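Local coordinates for protein kojibiose phosphorylase (Gut metagenome, PDB 6W0P) that is a phosphorylase of glycoside hydrolase family 65, with an N-terminal beta-sandwich and a helical catalytic domain, at residues R15-N20 and K114-L119. Sequence-based numbering, arbitrary orientation.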
loop_
_atom_site.group_PDB
_atom_site.type_symbol
_atom_site.label_atom_id
_atom_site.label_comp_id
_atom_site.label_asym_id
_atom_site.label_seq_id
_atom_site.Cartn_x
_atom_site.Cartn_y
_atom_site.Cartn_z
ATOM N N ARG A 15 15.798 -7.309 42.268
ATOM C CA ARG A 15 15.655 -5.874 41.936
ATOM C C ARG A 15 16.393 -5.546 40.635
ATOM O O ARG A 15 17.385 -6.212 40.310
ATOM C CB ARG A 15 16.202 -5.005 43.073
ATOM C CG ARG A 15 15.790 -5.464 44.464
ATOM C CD ARG A 15 16.046 -4.370 45.486
ATOM N NE ARG A 15 17.464 -4.109 45.618
ATOM C CZ ARG A 15 18.000 -3.082 46.288
ATOM N NH1 ARG A 15 17.232 -2.206 46.922
ATOM N NH2 ARG A 15 19.318 -2.972 46.346
ATOM N N ILE A 16 15.902 -4.545 39.915
ATOM C CA ILE A 16 16.638 -3.862 38.824
ATOM C C ILE A 16 17.158 -2.579 39.461
ATOM O O ILE A 16 16.337 -1.844 40.119
ATOM C CB ILE A 16 15.736 -3.605 37.606
ATOM C CG1 ILE A 16 14.892 -4.823 37.212
ATOM C CG2 ILE A 16 16.557 -3.116 36.432
ATOM C CD1 ILE A 16 15.705 -6.091 36.939
ATOM N N VAL A 17 18.453 -2.334 39.348
ATOM C CA VAL A 17 19.102 -1.135 39.939
ATOM C C VAL A 17 19.865 -0.399 38.840
ATOM O O VAL A 17 20.667 -1.058 38.128
ATOM C CB VAL A 17 20.010 -1.516 41.121
ATOM C CG1 VAL A 17 20.706 -0.285 41.713
ATOM C CG2 VAL A 17 19.201 -2.215 42.191
ATOM N N GLU A 18 19.629 0.910 38.719
ATOM C CA GLU A 18 20.490 1.825 37.919
ATOM C C GLU A 18 21.369 2.613 38.897
ATOM O O GLU A 18 20.813 3.307 39.727
ATOM C CB GLU A 18 19.668 2.759 37.024
ATOM C CG GLU A 18 20.522 3.561 36.046
ATOM C CD GLU A 18 19.803 4.664 35.278
ATOM O OE1 GLU A 18 18.609 4.958 35.592
ATOM O OE2 GLU A 18 20.425 5.197 34.330
ATOM N N ASN A 19 22.678 2.409 38.839
ATOM C CA ASN A 19 23.696 3.118 39.661
ATOM C C ASN A 19 24.180 4.314 38.838
ATOM O O ASN A 19 24.816 4.079 37.800
ATOM C CB ASN A 19 24.886 2.214 40.015
ATOM C CG ASN A 19 24.717 1.397 41.280
ATOM O OD1 ASN A 19 23.673 1.448 41.931
ATOM N ND2 ASN A 19 25.736 0.627 41.636
ATOM N N ASN A 20 23.868 5.535 39.274
ATOM C CA ASN A 20 24.097 6.777 38.486
ATOM C C ASN A 20 23.049 6.867 37.369
ATOM O O ASN A 20 22.576 5.810 36.898
ATOM C CB ASN A 20 25.512 6.864 37.897
ATOM C CG ASN A 20 26.592 6.746 38.953
ATOM O OD1 ASN A 20 26.501 7.348 40.029
ATOM N ND2 ASN A 20 27.627 5.978 38.644
ATOM N N LYS A 114 20.340 6.920 42.259
ATOM C CA LYS A 114 20.105 5.460 42.247
ATOM C C LYS A 114 18.625 5.257 41.930
ATOM O O LYS A 114 17.811 5.949 42.552
ATOM C CB LYS A 114 20.571 4.867 43.582
ATOM C CG LYS A 114 20.363 3.375 43.745
ATOM C CD LYS A 114 21.106 2.826 44.950
ATOM C CE LYS A 114 21.124 1.312 45.029
ATOM N NZ LYS A 114 22.365 0.812 45.679
ATOM N N ARG A 115 18.331 4.409 40.942
ATOM C CA ARG A 115 16.968 3.997 40.510
ATOM C C ARG A 115 16.777 2.516 40.870
ATOM O O ARG A 115 17.665 1.712 40.515
ATOM C CB ARG A 115 16.835 4.193 38.999
ATOM C CG ARG A 115 15.410 4.400 38.530
ATOM C CD ARG A 115 15.203 4.117 37.057
ATOM N NE ARG A 115 15.973 4.989 36.185
ATOM C CZ ARG A 115 15.488 5.941 35.392
ATOM N NH1 ARG A 115 14.200 6.212 35.327
ATOM N NH2 ARG A 115 16.321 6.631 34.642
ATOM N N ILE A 116 15.680 2.163 41.539
ATOM C CA ILE A 116 15.413 0.770 42.012
ATOM C C ILE A 116 13.996 0.345 41.637
ATOM O O ILE A 116 13.045 1.059 41.971
ATOM C CB ILE A 116 15.622 0.638 43.525
ATOM C CG1 ILE A 116 17.016 1.112 43.929
ATOM C CG2 ILE A 116 15.359 -0.793 43.967
ATOM C CD1 ILE A 116 17.219 1.248 45.423
ATOM N N LEU A 117 13.856 -0.810 40.990
ATOM C CA LEU A 117 12.552 -1.503 40.877
ATOM C C LEU A 117 12.680 -2.754 41.747
ATOM O O LEU A 117 13.599 -3.557 41.506
ATOM C CB LEU A 117 12.256 -1.802 39.407
ATOM C CG LEU A 117 11.049 -2.711 39.146
ATOM C CD1 LEU A 117 9.762 -2.041 39.572
ATOM C CD2 LEU A 117 10.957 -3.105 37.686
ATOM N N ASP A 118 11.851 -2.889 42.773
ATOM C CA ASP A 118 11.879 -4.097 43.637
ATOM C C ASP A 118 10.888 -5.123 43.073
ATOM O O ASP A 118 9.684 -4.902 43.143
ATOM C CB ASP A 118 11.589 -3.741 45.093
ATOM C CG ASP A 118 12.032 -4.835 46.037
ATOM O OD1 ASP A 118 11.820 -6.012 45.676
ATOM O OD2 ASP A 118 12.616 -4.488 47.111
ATOM N N LEU A 119 11.387 -6.231 42.550
ATOM C CA LEU A 119 10.530 -7.234 41.868
ATOM C C LEU A 119 9.629 -7.972 42.877
ATOM O O LEU A 119 8.718 -8.664 42.410
ATOM C CB LEU A 119 11.407 -8.202 41.090
ATOM C CG LEU A 119 12.330 -7.602 40.032
ATOM C CD1 LEU A 119 13.174 -8.703 39.438
ATOM C CD2 LEU A 119 11.554 -6.868 38.931
HETATM O O HOH W 1 14.204 -2.255 47.390
HETATM O O HOH W 2 18.791 6.026 32.614
#
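E18 and R115 both hold CG anti to the backbone N (chi1 -172° and -155°), and their side chains run side by side off the same face of an antiparallel strand pair. The glutamate continues extended, whereas the arginine bends at chi3, which places NE beside the carboxylate. The carboxylate and guanidinium planes are nearly coplanar, 15° apart. Two of the three guanidinium nitrogens of R115 converge on one oxygen: NE lies 2.7 Å from OE1 of E18, nearly along its C-O axis, and NH2 reaches the syn lone pair of the same OE1 at 3.0 Å. OE2 of E18 bonds instead to ND1 of H22. Arginine suits this buried place because NH1 is left for Y124 and the flat group for a cation-pi contact with F33. Further along this face, I16 and L117 meet through their CB atoms at 4.3 Å, beneath helix 308-324, where branched apolar side chains fit. On the reverse face, R15 lays CD and NH1 against I116; a water joins its NH1 to D118, while R15 is salt-bridged to E12 and D118 to R120. Four backbone hydrogen bonds knit strands 15-19 and 109-118. Pairing a buried carboxylate with arginine probably keeps both groups charged.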